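Local coordinates for glutathione S-transferase enzyme with thioredoxin-like domain (Bradyrhizobium sp., PDB 4MF7), which probably transfers glutathione to electrophilic substrates, acting as a two-subunit glutathione S-transferase with a thioredoxin-like N-terminal domain, at residues T50-K55 with F110-I115; I72-D77 with G91-I96; R189-Q194 with L230-A235. All coordinates share one frame; numbering follows the deposited sequence.

Past strand 43-47 the chain enters helix 53-63 through T50-K55, the first half of contact 1. Strand 67-71 follows, and the loop I72-D77 after it opens contact 2, which closes when G91-I96 returns past helix 82-87 into strand 95-98. Strand 107-110 and the start of helix 112-123 then close contact 1, so contact 2 is nested within its loop. Both lie in the thioredoxin-like part, and they touch where N52 approaches I93. Contact 3 comes later in series, joining the end of helix 171-190 to the start of helix 232-241 in the helical C-terminal part; its nearest atoms are about 14 Å from contact 1 and 21 Å from contact 2.

Contact 1. Residues T50-K55 with F110-I115; sequences TPNGVK and FESGAI
In the thioredoxin-like domain the starts of two helices face each other, N52, in the turn that leads into helix 53-63, meeting S112 in the first turn of helix 112-123. The E111-S112 pair sits where glutathione transferases typically hold the gamma-glutamyl end of glutathione, so the contact probably borders that site. S112 OG donates to N52 OD1 at 2.8 Å, arriving tilted 24° from the carbonyl plane. K55, its chain extended beyond CG, donates from NZ to the same N52 OD1 at 3.0 Å, this time in the carbonyl plane. Two donors thus grip one amide oxygen, which should limit rotation of the amide, while the nearby ammonium would probably polarise its carbonyl. The S112 hydroxyl is aimed at N52 by a chi1 of 68°, which sets OG between the backbone N and the carbonyl carbon. The other end of the amide is used as well: water 1 accepts from N52 ND2 and from S112 N, both at 2.8 Å, and ND2 makes a weak hydrogen bond to I93 O. Each helix start carries its own side-chain cap. T50 OG1 accepts from G53 N at 3.0 Å, and E111 OE1 accepts from A114 N at 2.8 Å, met from above the carboxylate plane. The other oxygen, E111 OE2, bonds to H142, and E111 also packs against H142 of the second subunit. A second bridge joins the helices through water 2, which donates to S112 OG and accepts from K55 NZ.

Contact 2. Residues I72-D77 with G91-I96; sequences IDFGKD and GKIPAI
This is an apolar packing contact in the thioredoxin-like domain, where I72 and F74, in the loop after strand 67-71, meet I93 just before the cis proline P94. A cis proline ahead of this strand is a hallmark of the thioredoxin fold. I93 CG2 touches both partners: it lies 3.9 Å from F74 CE1, at the edge of the ring and near its plane, and 4.0 Å from I72 CG1. The I72 and I93 side chains run past each other in opposite directions. I93 can present both branches because a chi1 of 56° sets CG1 between the backbone N and the carbonyl carbon; CG1 then reaches F74 CZ at 4.0 Å. At the same end of the ring, G91 O stands 4.0 Å from F74 CZ in an oblique approach. Replacing F74 by an alanine would probably open a gap beside I93 and leave CG1 and CG2 without the ring they pack against. Around the pair, I72 and I93 both rest on F84 of helix 82-87, and both also touch strand 43-47, I72 at Y46 and I93 at S47, while P94 packs on V56 of helix 53-63.

Contact 3. Residues R189-Q194 with L230-A235; sequences RLDGRQ and LTHVPA
D191 sits over one face of the H232 imidazole, its CA above the ring centre. That CA stands 3.6 Å from the ring centroid and only 8° off the ring normal, a CH-pi contact over the face, and its CB comes to 3.6 Å from H232 CD2. The carboxylate carries the stack onward, its plane turned 16° from that of the ring. With a chi1 of -171°, D191 CG points opposite its backbone N, and the carboxylate runs on past the NE2-CE1 rim, nearly parallel to the ring but offset from it. D191 OD1 is 3.3 Å from H232 NE2, but the angle is too poor for a hydrogen bond; a carboxylate so placed could still favour a protonated ring. T231 CB backs the opposite face, 4.1 Å from the ring plane, so the imidazole is sandwiched. Toward the H232 backbone the contact turns apolar: L190 CB meets H232 CB at 3.9 Å, and L190 CD1 approaches V233 CG2 at 4.3 Å. The helical C-terminal domain of the transferase is joined here near the C-terminal end of helix 171-190 and the N-terminal end of helix 232-241. E187, one turn back from D191, reinforces the junction by accepting from the backbone N of T231, H232 and V233. The chain leaves the first helix through a type II beta turn from L190 to R193, with G192 at its positive-phi position and R193 N bonded to L190 O at 3.1 Å. The R193 guanidinium lies offset against that of R189, a pairing of like charges that the salt bridge from R193 NE to D198 OD2 probably eases. R193 NH1 donates in the guanidinium plane to a lone pair of R189 O, at 2.8 Å.

Contact 1. Residues T50-K55 with F110-I115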
# COMPACT_ATOMS: atom_id res chain seq x y z
N THR A 50 16.01 5.56 4.24
CA THR A 50 15.87 4.25 3.61
C THR A 50 14.97 4.42 2.38
O THR A 50 14.40 5.51 2.16
CB THR A 50 15.20 3.23 4.57
OG1 THR A 50 13.87 3.66 4.89
CG2 THR A 50 16.01 3.07 5.85
N PRO A 51 14.87 3.38 1.55
CA PRO A 51 13.96 3.48 0.39
C PRO A 51 12.52 3.83 0.78
O PRO A 51 11.85 4.58 0.06
CB PRO A 51 14.05 2.10 -0.25
CG PRO A 51 15.41 1.60 0.13
CD PRO A 51 15.68 2.14 1.50
N ASN A 52 12.05 3.33 1.92
CA ASN A 52 10.72 3.69 2.37
C ASN A 52 10.65 5.10 2.99
O ASN A 52 9.69 5.85 2.78
CB ASN A 52 10.19 2.63 3.30
CG ASN A 52 8.69 2.67 3.42
OD1 ASN A 52 7.96 2.81 2.43
ND2 ASN A 52 8.22 2.52 4.64
N GLY A 53 11.69 5.46 3.75
CA GLY A 53 11.74 6.77 4.41
C GLY A 53 11.90 7.92 3.43
O GLY A 53 11.26 8.96 3.58
N VAL A 54 12.74 7.75 2.40
CA VAL A 54 12.98 8.86 1.48
C VAL A 54 11.77 9.20 0.63
O VAL A 54 11.69 10.29 0.08
CB VAL A 54 14.22 8.67 0.56
CG1 VAL A 54 15.48 8.55 1.39
CG2 VAL A 54 14.05 7.50 -0.40
N LYS A 55 10.78 8.30 0.52
CA LYS A 55 9.54 8.66 -0.15
C LYS A 55 8.95 9.93 0.45
O LYS A 55 8.54 10.86 -0.26
CB LYS A 55 8.50 7.53 -0.00
CG LYS A 55 8.89 6.22 -0.65
CD LYS A 55 7.86 5.15 -0.35
CE LYS A 55 8.22 3.78 -0.93
NZ LYS A 55 7.21 2.79 -0.44
N PHE A 110 1.09 7.17 9.85
CA PHE A 110 2.16 6.33 9.38
C PHE A 110 1.71 5.62 8.09
O PHE A 110 0.59 5.83 7.60
CB PHE A 110 2.63 5.37 10.47
CG PHE A 110 1.50 4.54 11.06
CD1 PHE A 110 1.07 3.39 10.42
CD2 PHE A 110 0.90 4.91 12.24
CE1 PHE A 110 0.03 2.63 10.96
CE2 PHE A 110 -0.13 4.17 12.78
CZ PHE A 110 -0.57 3.03 12.14
N GLU A 111 2.61 4.83 7.52
CA GLU A 111 2.40 4.10 6.28
C GLU A 111 2.70 5.06 5.15
O GLU A 111 1.99 6.05 4.93
CB GLU A 111 1.01 3.44 6.18
CG GLU A 111 0.97 2.23 5.25
CD GLU A 111 1.20 2.60 3.79
OE1 GLU A 111 0.40 3.35 3.20
OE2 GLU A 111 2.19 2.13 3.21
N SER A 112 3.83 4.83 4.48
CA SER A 112 4.34 5.77 3.47
C SER A 112 3.35 6.09 2.34
O SER A 112 3.29 7.22 1.89
CB SER A 112 5.69 5.28 2.91
OG SER A 112 5.48 4.08 2.17
N GLY A 113 2.56 5.11 1.89
CA GLY A 113 1.54 5.35 0.87
C GLY A 113 0.44 6.31 1.32
O GLY A 113 0.10 7.25 0.58
N ALA A 114 -0.07 6.07 2.52
CA ALA A 114 -1.06 6.94 3.15
C ALA A 114 -0.49 8.37 3.28
O ALA A 114 -1.16 9.35 2.97
CB ALA A 114 -1.45 6.40 4.51
N ILE A 115 0.78 8.47 3.66
CA ILE A 115 1.40 9.77 3.89
C ILE A 115 1.53 10.52 2.58
O ILE A 115 1.27 11.74 2.53
CB ILE A 115 2.76 9.66 4.64
CG1 ILE A 115 2.59 9.20 6.09
CG2 ILE A 115 3.48 11.04 4.63
CD1 ILE A 115 3.86 8.67 6.71
O HOH W 1 5.45 2.63 5.24
O HOH W 2 4.71 4.01 -0.66

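Contact 2. Residues I72-D77 with G91-I96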
# COMPACT_ATOMS: atom_id res chain seq x y z
N ILE A 72 15.48 8.27 13.51
CA ILE A 72 15.06 7.27 14.46
C ILE A 72 16.16 6.20 14.45
O ILE A 72 16.36 5.53 13.45
CB ILE A 72 13.68 6.70 14.07
CG1 ILE A 72 12.64 7.84 13.99
CG2 ILE A 72 13.22 5.64 15.05
CD1 ILE A 72 12.45 8.65 15.24
N ASP A 73 16.89 6.08 15.55
CA ASP A 73 18.07 5.20 15.61
C ASP A 73 17.65 3.74 15.87
O ASP A 73 17.39 3.35 17.01
CB ASP A 73 19.05 5.69 16.70
CG ASP A 73 20.44 5.06 16.62
OD1 ASP A 73 20.62 4.04 15.91
OD2 ASP A 73 21.36 5.59 17.28
N PHE A 74 17.59 2.96 14.79
CA PHE A 74 17.27 1.52 14.88
C PHE A 74 18.41 0.73 15.53
O PHE A 74 18.18 -0.30 16.14
CB PHE A 74 16.92 0.95 13.49
CG PHE A 74 15.50 1.21 13.06
CD1 PHE A 74 15.00 2.52 13.00
CD2 PHE A 74 14.67 0.17 12.69
CE1 PHE A 74 13.69 2.76 12.60
CE2 PHE A 74 13.36 0.40 12.29
CZ PHE A 74 12.87 1.70 12.24
N GLY A 75 19.64 1.24 15.40
CA GLY A 75 20.80 0.66 16.08
C GLY A 75 20.69 0.65 17.59
O GLY A 75 21.32 -0.18 18.25
N LYS A 76 19.90 1.57 18.15
CA LYS A 76 19.63 1.61 19.59
C LYS A 76 18.21 1.16 19.93
O LYS A 76 17.74 1.38 21.05
CB LYS A 76 19.88 3.02 20.13
CG LYS A 76 21.32 3.48 19.97
CD LYS A 76 21.54 4.83 20.63
CE LYS A 76 22.99 5.27 20.46
NZ LYS A 76 23.24 6.55 21.19
N ASP A 77 17.54 0.53 18.97
CA ASP A 77 16.14 0.08 19.12
C ASP A 77 15.17 1.22 19.47
O ASP A 77 14.16 1.00 20.16
CB ASP A 77 16.04 -1.06 20.15
CG ASP A 77 16.59 -2.38 19.63
OD1 ASP A 77 17.20 -2.41 18.54
OD2 ASP A 77 16.40 -3.40 20.33
N GLY A 91 6.01 0.04 14.68
CA GLY A 91 7.45 0.20 14.83
C GLY A 91 8.23 0.44 13.54
O GLY A 91 9.44 0.17 13.48
N LYS A 92 7.56 0.99 12.53
CA LYS A 92 8.22 1.27 11.27
C LYS A 92 8.28 2.75 10.97
O LYS A 92 7.42 3.51 11.40
CB LYS A 92 7.50 0.58 10.12
CG LYS A 92 7.59 -0.95 10.17
CD LYS A 92 6.68 -1.59 9.14
CE LYS A 92 6.72 -3.11 9.22
NZ LYS A 92 5.87 -3.75 8.18
N ILE A 93 9.28 3.12 10.20
CA ILE A 93 9.38 4.48 9.64
C ILE A 93 8.97 4.41 8.17
O ILE A 93 8.96 3.32 7.57
CB ILE A 93 10.82 5.05 9.82
CG1 ILE A 93 11.90 4.14 9.21
CG2 ILE A 93 11.09 5.32 11.30
CD1 ILE A 93 12.20 4.41 7.76
N PRO A 94 8.60 5.55 7.57
CA PRO A 94 8.45 6.88 8.18
C PRO A 94 7.10 7.07 8.87
O PRO A 94 6.13 6.36 8.57
CB PRO A 94 8.55 7.82 6.98
CG PRO A 94 8.05 7.02 5.81
CD PRO A 94 8.32 5.57 6.12
N ALA A 95 7.05 8.03 9.78
CA ALA A 95 5.80 8.50 10.38
C ALA A 95 5.88 10.01 10.43
O ALA A 95 6.96 10.56 10.50
CB ALA A 95 5.59 7.93 11.75
N ILE A 96 4.73 10.67 10.37
CA ILE A 96 4.65 12.13 10.54
C ILE A 96 3.60 12.53 11.58
O ILE A 96 2.67 11.75 11.91
CB ILE A 96 4.36 12.86 9.22
CG1 ILE A 96 2.96 12.52 8.70
CG2 ILE A 96 5.42 12.63 8.17
CD1 ILE A 96 2.40 13.44 7.64

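Contact 3. Residues R189-Q194 with L230-A235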
# COMPACT_ATOMS: atom_id res chain seq x y z
N ARG A 189 6.70 -0.05 -18.33
CA ARG A 189 5.89 1.15 -18.10
C ARG A 189 6.52 2.40 -18.67
O ARG A 189 5.82 3.23 -19.21
CB ARG A 189 5.61 1.36 -16.60
CG ARG A 189 4.80 2.59 -16.26
CD ARG A 189 3.37 2.47 -16.80
NE ARG A 189 2.64 3.70 -16.54
CZ ARG A 189 1.40 3.95 -16.94
NH1 ARG A 189 0.74 3.02 -17.60
NH2 ARG A 189 0.82 5.11 -16.65
N LEU A 190 7.84 2.54 -18.54
CA LEU A 190 8.50 3.80 -18.86
C LEU A 190 8.90 3.91 -20.35
O LEU A 190 9.42 4.93 -20.78
CB LEU A 190 9.72 4.01 -17.94
CG LEU A 190 9.42 4.36 -16.48
CD1 LEU A 190 10.66 4.19 -15.61
CD2 LEU A 190 8.86 5.77 -16.35
N ASP A 191 8.68 2.85 -21.12
CA ASP A 191 8.93 2.91 -22.56
C ASP A 191 7.95 3.90 -23.18
O ASP A 191 6.73 3.67 -23.19
CB ASP A 191 8.75 1.52 -23.17
CG ASP A 191 9.21 1.43 -24.62
OD1 ASP A 191 9.59 2.46 -25.22
OD2 ASP A 191 9.21 0.31 -25.14
N GLY A 192 8.49 5.02 -23.63
CA GLY A 192 7.71 6.10 -24.24
C GLY A 192 7.05 7.02 -23.25
O GLY A 192 6.10 7.72 -23.61
N ARG A 193 7.51 7.02 -21.99
CA ARG A 193 6.98 7.92 -20.97
C ARG A 193 8.11 8.65 -20.28
O ARG A 193 9.12 8.05 -19.95
CB ARG A 193 6.16 7.16 -19.91
CG ARG A 193 4.88 6.54 -20.44
CD ARG A 193 4.02 6.00 -19.32
NE ARG A 193 2.70 5.59 -19.80
CZ ARG A 193 2.40 4.39 -20.29
NH1 ARG A 193 3.31 3.43 -20.37
NH2 ARG A 193 1.16 4.15 -20.72
N GLN A 194 7.91 9.94 -20.03
CA GLN A 194 8.85 10.72 -19.24
C GLN A 194 8.83 10.25 -17.77
O GLN A 194 9.88 9.97 -17.18
CB GLN A 194 8.50 12.20 -19.30
CG GLN A 194 9.45 13.10 -18.52
CD GLN A 194 9.13 14.58 -18.73
OE1 GLN A 194 8.05 14.94 -19.20
NE2 GLN A 194 10.07 15.44 -18.38
N LEU A 230 19.18 -2.19 -19.42
CA LEU A 230 17.93 -1.44 -19.56
C LEU A 230 18.10 -0.13 -20.34
O LEU A 230 19.23 0.35 -20.57
CB LEU A 230 17.31 -1.16 -18.17
CG LEU A 230 17.07 -2.40 -17.32
CD1 LEU A 230 16.82 -1.92 -15.88
CD2 LEU A 230 15.91 -3.24 -17.84
N THR A 231 16.99 0.46 -20.74
CA THR A 231 17.02 1.75 -21.44
C THR A 231 16.20 2.83 -20.72
O THR A 231 16.69 3.93 -20.44
CB THR A 231 16.54 1.61 -22.90
OG1 THR A 231 17.26 0.53 -23.51
CG2 THR A 231 16.77 2.90 -23.68
N HIS A 232 14.97 2.48 -20.42
CA HIS A 232 13.99 3.45 -19.93
C HIS A 232 14.14 3.74 -18.44
O HIS A 232 14.02 4.88 -18.06
CB HIS A 232 12.58 2.97 -20.31
CG HIS A 232 12.48 2.61 -21.75
ND1 HIS A 232 12.72 3.52 -22.76
CD2 HIS A 232 12.27 1.42 -22.36
CE1 HIS A 232 12.62 2.91 -23.93
NE2 HIS A 232 12.36 1.64 -23.72
N VAL A 233 14.39 2.72 -17.64
CA VAL A 233 14.63 2.96 -16.19
C VAL A 233 15.85 3.88 -15.94
O VAL A 233 15.73 4.87 -15.19
CB VAL A 233 14.68 1.66 -15.37
CG1 VAL A 233 14.90 1.97 -13.90
CG2 VAL A 233 13.37 0.89 -15.49
N PRO A 234 17.00 3.59 -16.58
CA PRO A 234 18.18 4.47 -16.37
C PRO A 234 17.93 5.93 -16.72
O PRO A 234 18.34 6.83 -15.97
CB PRO A 234 19.25 3.83 -17.29
CG PRO A 234 18.87 2.42 -17.38
CD PRO A 234 17.35 2.37 -17.31
N ALA A 235 17.23 6.18 -17.82
CA ALA A 235 16.92 7.55 -18.24
C ALA A 235 15.95 8.24 -17.26
O ALA A 235 16.15 9.38 -16.88
CB ALA A 235 16.34 7.54 -19.64